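Local atomic coordinates of beta-glucoside phosphorylase BglX (Unidentified, PDB entry 5VQE), a protein that probably cleaves beta-glucosides by transferring the glucosyl unit to phosphate, as a beta-glucoside phosphorylase of glycoside hydrolase family 3. Residues N212-S215 against A216-M220; D168-R171 against I172-M175. All coordinates share one frame; numbering follows the deposited sequence.

Both contacts are local and sit at the N-terminal ends of helices within the family 3 N-terminal domain, of the TIM-barrel clan. Contact 1 starts helix 216-232, and contact 2 starts helix 169-184. Their centres lie about 18 Å apart and their nearest atoms about 8 Å, so they do not touch. The two helices nevertheless pack together: Pro169, Ile172 and Ile173 touch Ile226 of helix 216-232. Contact 1 lies nearer the surface, its centre about 23 Å from the chain centre against about 16 Å, and includes the exposed Glu218. It has a reciprocal serine-glutamate cap. Contact 2 buries Ile172, Ile173 and Met175; an aspartate caps its helix, and two arginines share an outside carboxylate.

Contact 1: N212-S215 against A216-M220; sequences NNLS and ADEWM
Ser215 and Glu218 exchange hydrogen bonds at the start of helix 216-232. Glu218 N donates to Ser215 OG at 2.9 Å. In return, Ser215 N donates to Glu218 OE1 at 2.9 Å and meets the carboxylate on its anti side, 32° out of plane. Ser215 OG lies between the backbone N and the carbonyl carbon (chi1 72°), which turns the hydroxyl toward the first turn. The Glu218 chain runs extended beyond CG and reaches back to the residue before the helix. Trp219 N closes the first helical turn on Ser215 O at 2.8 Å.

This reciprocal pairing is a capping box, with Ser215 as the N-cap. It gives a partner to Glu218 N, a backbone N-H that has no preceding turn to bond to. It also marks where the loop after strand 210-211 becomes helix. With an alanine at Ser215 the hydroxyl is gone, and Glu218 N is likely to lose its capping acceptor, leaving only the bond from the backbone N to Glu218 OE1.

Leu214 packs beside the box. Its CB lies 4.2 Å from Trp219 CB, and its CD2 sits 3.8 Å from Glu218 OE1. The leucine and glutamate side chains cross at about a right angle. Leu214 O is taken by Gln245 and Asn247.

The buried Asn212 meets the indole at its edge. Its ND2 is 3.5 Å from Trp219 CD1 and close to the ring plane, while the amide and ring planes stand 68° apart. Both ends of this amide are held, OD1 accepting from Gln245 and, weakly, from Leu214 N, and ND2 donating to Gly197 O. Trp219 NE1 donates to Pro196 O, and the indole lies nearly parallel to the ring of Tyr223.

Contact 2: D168-R171 against I172-M175; sequences DPER and IIRM
Arg171 and Arg174 stand one helical turn apart, their guanidinium planes nearly perpendicular at 89°. With CG anti to the backbone N (chi1 -178°), the Arg171 stem runs out extended before it bends at chi3, which sets CB and CG alongside Arg174 NH2. Arg174 instead has CG beside the backbone N and folds back over the turn before it. One face of the Arg174 guanidinium lies against the Arg171 backbone, with Arg171 CA 3.7 Å above the plane of that group. Arg174 NH2 comes within 3.7 Å of Arg171 NE.

Asp168 is the N-cap of helix 169-184. Its OD2 accepts from Arg171 N at 3.0 Å, with the donor above the carboxylate plane. Four i to i+4 backbone bonds build the first turns, from Ile172 N to Asp168 O through Met175 N to Arg171 O. The Ile172 and Ile173 side chains run back toward the helix start, and Ile173 CG1 approaches Pro169 O at 3.2 Å. Both reach Ile226 of helix 216-232. Glu170 OE2 forms a salt bridge with Arg225 of that helix.

Arg171 NE and Arg174 NH2 both form salt bridges to Asp120 OD1, whose negative charge probably offsets the closeness of the two arginines.

Contact 1: N212-S215 against A216-M220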
# COMPACT_ATOMS: atom_id res chain seq x y z
N ASN A 212 -14.44 -11.62 1.11
CA ASN A 212 -15.01 -11.09 -0.13
C ASN A 212 -16.22 -11.96 -0.45
O ASN A 212 -16.08 -13.10 -0.90
CB ASN A 212 -13.95 -11.11 -1.23
CG ASN A 212 -14.43 -10.50 -2.53
OD1 ASN A 212 -15.57 -10.69 -2.95
ND2 ASN A 212 -13.53 -9.77 -3.20
N ASN A 213 -17.42 -11.45 -0.18
CA ASN A 213 -18.64 -12.26 -0.22
C ASN A 213 -19.48 -12.00 -1.47
O ASN A 213 -20.66 -12.36 -1.50
CB ASN A 213 -19.46 -12.03 1.04
CG ASN A 213 -20.06 -10.65 1.11
OD1 ASN A 213 -19.45 -9.66 0.69
ND2 ASN A 213 -21.27 -10.56 1.65
N LEU A 214 -18.90 -11.39 -2.49
CA LEU A 214 -19.58 -11.29 -3.77
C LEU A 214 -19.93 -12.69 -4.28
O LEU A 214 -19.28 -13.68 -3.93
CB LEU A 214 -18.69 -10.56 -4.79
CG LEU A 214 -18.31 -9.11 -4.48
CD1 LEU A 214 -17.38 -8.56 -5.57
CD2 LEU A 214 -19.54 -8.22 -4.34
N SER A 215 -20.99 -12.77 -5.08
CA SER A 215 -21.25 -13.99 -5.82
C SER A 215 -20.07 -14.29 -6.73
O SER A 215 -19.25 -13.41 -7.04
CB SER A 215 -22.53 -13.86 -6.63
OG SER A 215 -22.33 -12.99 -7.73
N ALA A 216 -19.95 -15.55 -7.14
CA ALA A 216 -18.88 -15.91 -8.06
C ALA A 216 -18.94 -15.05 -9.32
O ALA A 216 -17.91 -14.53 -9.77
CB ALA A 216 -18.97 -17.39 -8.42
N ASP A 217 -20.14 -14.86 -9.88
CA ASP A 217 -20.29 -14.04 -11.08
C ASP A 217 -19.94 -12.59 -10.81
O ASP A 217 -19.24 -11.95 -11.61
CB ASP A 217 -21.73 -14.13 -11.61
CG ASP A 217 -21.99 -15.42 -12.39
OD1 ASP A 217 -21.03 -16.15 -12.71
OD2 ASP A 217 -23.17 -15.70 -12.69
N GLU A 218 -20.43 -12.03 -9.70
CA GLU A 218 -20.09 -10.65 -9.35
C GLU A 218 -18.59 -10.48 -9.20
O GLU A 218 -18.02 -9.50 -9.69
CB GLU A 218 -20.78 -10.23 -8.06
CG GLU A 218 -22.29 -10.04 -8.16
CD GLU A 218 -22.97 -9.89 -6.80
OE1 GLU A 218 -22.38 -10.30 -5.77
OE2 GLU A 218 -24.10 -9.37 -6.76
N TRP A 219 -17.93 -11.42 -8.51
CA TRP A 219 -16.48 -11.34 -8.34
C TRP A 219 -15.78 -11.42 -9.68
O TRP A 219 -14.91 -10.60 -10.00
CB TRP A 219 -15.99 -12.46 -7.41
CG TRP A 219 -14.51 -12.37 -7.11
CD1 TRP A 219 -13.94 -11.70 -6.07
CD2 TRP A 219 -13.43 -12.97 -7.85
NE1 TRP A 219 -12.57 -11.83 -6.12
CE2 TRP A 219 -12.23 -12.61 -7.19
CE3 TRP A 219 -13.36 -13.76 -8.99
CZ2 TRP A 219 -10.98 -13.02 -7.65
CZ3 TRP A 219 -12.11 -14.17 -9.45
CH2 TRP A 219 -10.94 -13.80 -8.78
N MET A 220 -16.18 -12.38 -10.51
CA MET A 220 -15.55 -12.55 -11.81
C MET A 220 -15.65 -11.27 -12.63
O MET A 220 -14.69 -10.89 -13.31
CB MET A 220 -16.19 -13.73 -12.54
CG MET A 220 -15.35 -14.31 -13.65
SD MET A 220 -13.72 -14.86 -13.07
CE MET A 220 -14.12 -16.19 -11.97

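Contact 2: D168-R171 against I172-M175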
# COMPACT_ATOMS: atom_id res chain seq x y z
N ASP A 168 -13.74 2.41 -9.10
CA ASP A 168 -14.10 2.10 -10.48
C ASP A 168 -13.10 1.12 -11.08
O ASP A 168 -11.94 1.49 -11.30
CB ASP A 168 -14.15 3.37 -11.32
CG ASP A 168 -14.52 3.09 -12.77
OD1 ASP A 168 -15.63 2.58 -13.02
OD2 ASP A 168 -13.69 3.35 -13.66
N PRO A 169 -13.51 -0.11 -11.41
CA PRO A 169 -12.55 -1.07 -11.96
C PRO A 169 -11.80 -0.59 -13.19
O PRO A 169 -10.61 -0.90 -13.33
CB PRO A 169 -13.44 -2.28 -12.29
CG PRO A 169 -14.50 -2.21 -11.27
CD PRO A 169 -14.80 -0.75 -11.09
N GLU A 170 -12.44 0.16 -14.08
CA GLU A 170 -11.74 0.58 -15.29
C GLU A 170 -10.62 1.56 -14.95
O GLU A 170 -9.54 1.50 -15.55
CB GLU A 170 -12.73 1.17 -16.29
CG GLU A 170 -13.83 0.19 -16.69
CD GLU A 170 -13.29 -1.16 -17.14
OE1 GLU A 170 -12.45 -1.19 -18.05
OE2 GLU A 170 -13.70 -2.20 -16.56
N ARG A 171 -10.83 2.44 -13.98
CA ARG A 171 -9.77 3.37 -13.58
C ARG A 171 -8.65 2.63 -12.84
O ARG A 171 -7.47 2.92 -13.04
CB ARG A 171 -10.34 4.50 -12.72
CG ARG A 171 -9.31 5.53 -12.31
CD ARG A 171 -9.89 6.78 -11.63
NE ARG A 171 -10.86 7.49 -12.47
CZ ARG A 171 -12.18 7.48 -12.28
NH1 ARG A 171 -12.73 6.80 -11.28
NH2 ARG A 171 -12.96 8.17 -13.10
N ILE A 172 -9.01 1.66 -11.99
CA ILE A 172 -8.00 0.85 -11.32
C ILE A 172 -7.09 0.19 -12.34
O ILE A 172 -5.86 0.19 -12.20
CB ILE A 172 -8.67 -0.19 -10.40
CG1 ILE A 172 -9.42 0.52 -9.26
CG2 ILE A 172 -7.64 -1.15 -9.82
CD1 ILE A 172 -10.51 -0.33 -8.62
N ILE A 173 -7.69 -0.40 -13.39
CA ILE A 173 -6.90 -1.06 -14.43
C ILE A 173 -5.96 -0.06 -15.10
O ILE A 173 -4.77 -0.33 -15.27
CB ILE A 173 -7.83 -1.74 -15.46
CG1 ILE A 173 -8.56 -2.92 -14.81
CG2 ILE A 173 -7.06 -2.20 -16.69
CD1 ILE A 173 -9.69 -3.52 -15.65
N ARG A 174 -6.48 1.12 -15.48
CA ARG A 174 -5.65 2.13 -16.14
C ARG A 174 -4.48 2.53 -15.25
O ARG A 174 -3.32 2.57 -15.70
CB ARG A 174 -6.47 3.39 -16.46
CG ARG A 174 -7.56 3.24 -17.48
CD ARG A 174 -7.96 4.61 -18.04
NE ARG A 174 -8.64 5.50 -17.09
CZ ARG A 174 -9.93 5.42 -16.77
NH1 ARG A 174 -10.70 4.46 -17.29
NH2 ARG A 174 -10.45 6.28 -15.91
N MET A 175 -4.77 2.85 -14.00
CA MET A 175 -3.76 3.40 -13.10
C MET A 175 -2.73 2.34 -12.73
O MET A 175 -1.52 2.63 -12.70
CB MET A 175 -4.44 3.95 -11.85
CG MET A 175 -5.38 5.12 -12.11
SD MET A 175 -4.44 6.62 -12.39
CE MET A 175 -5.71 7.77 -12.96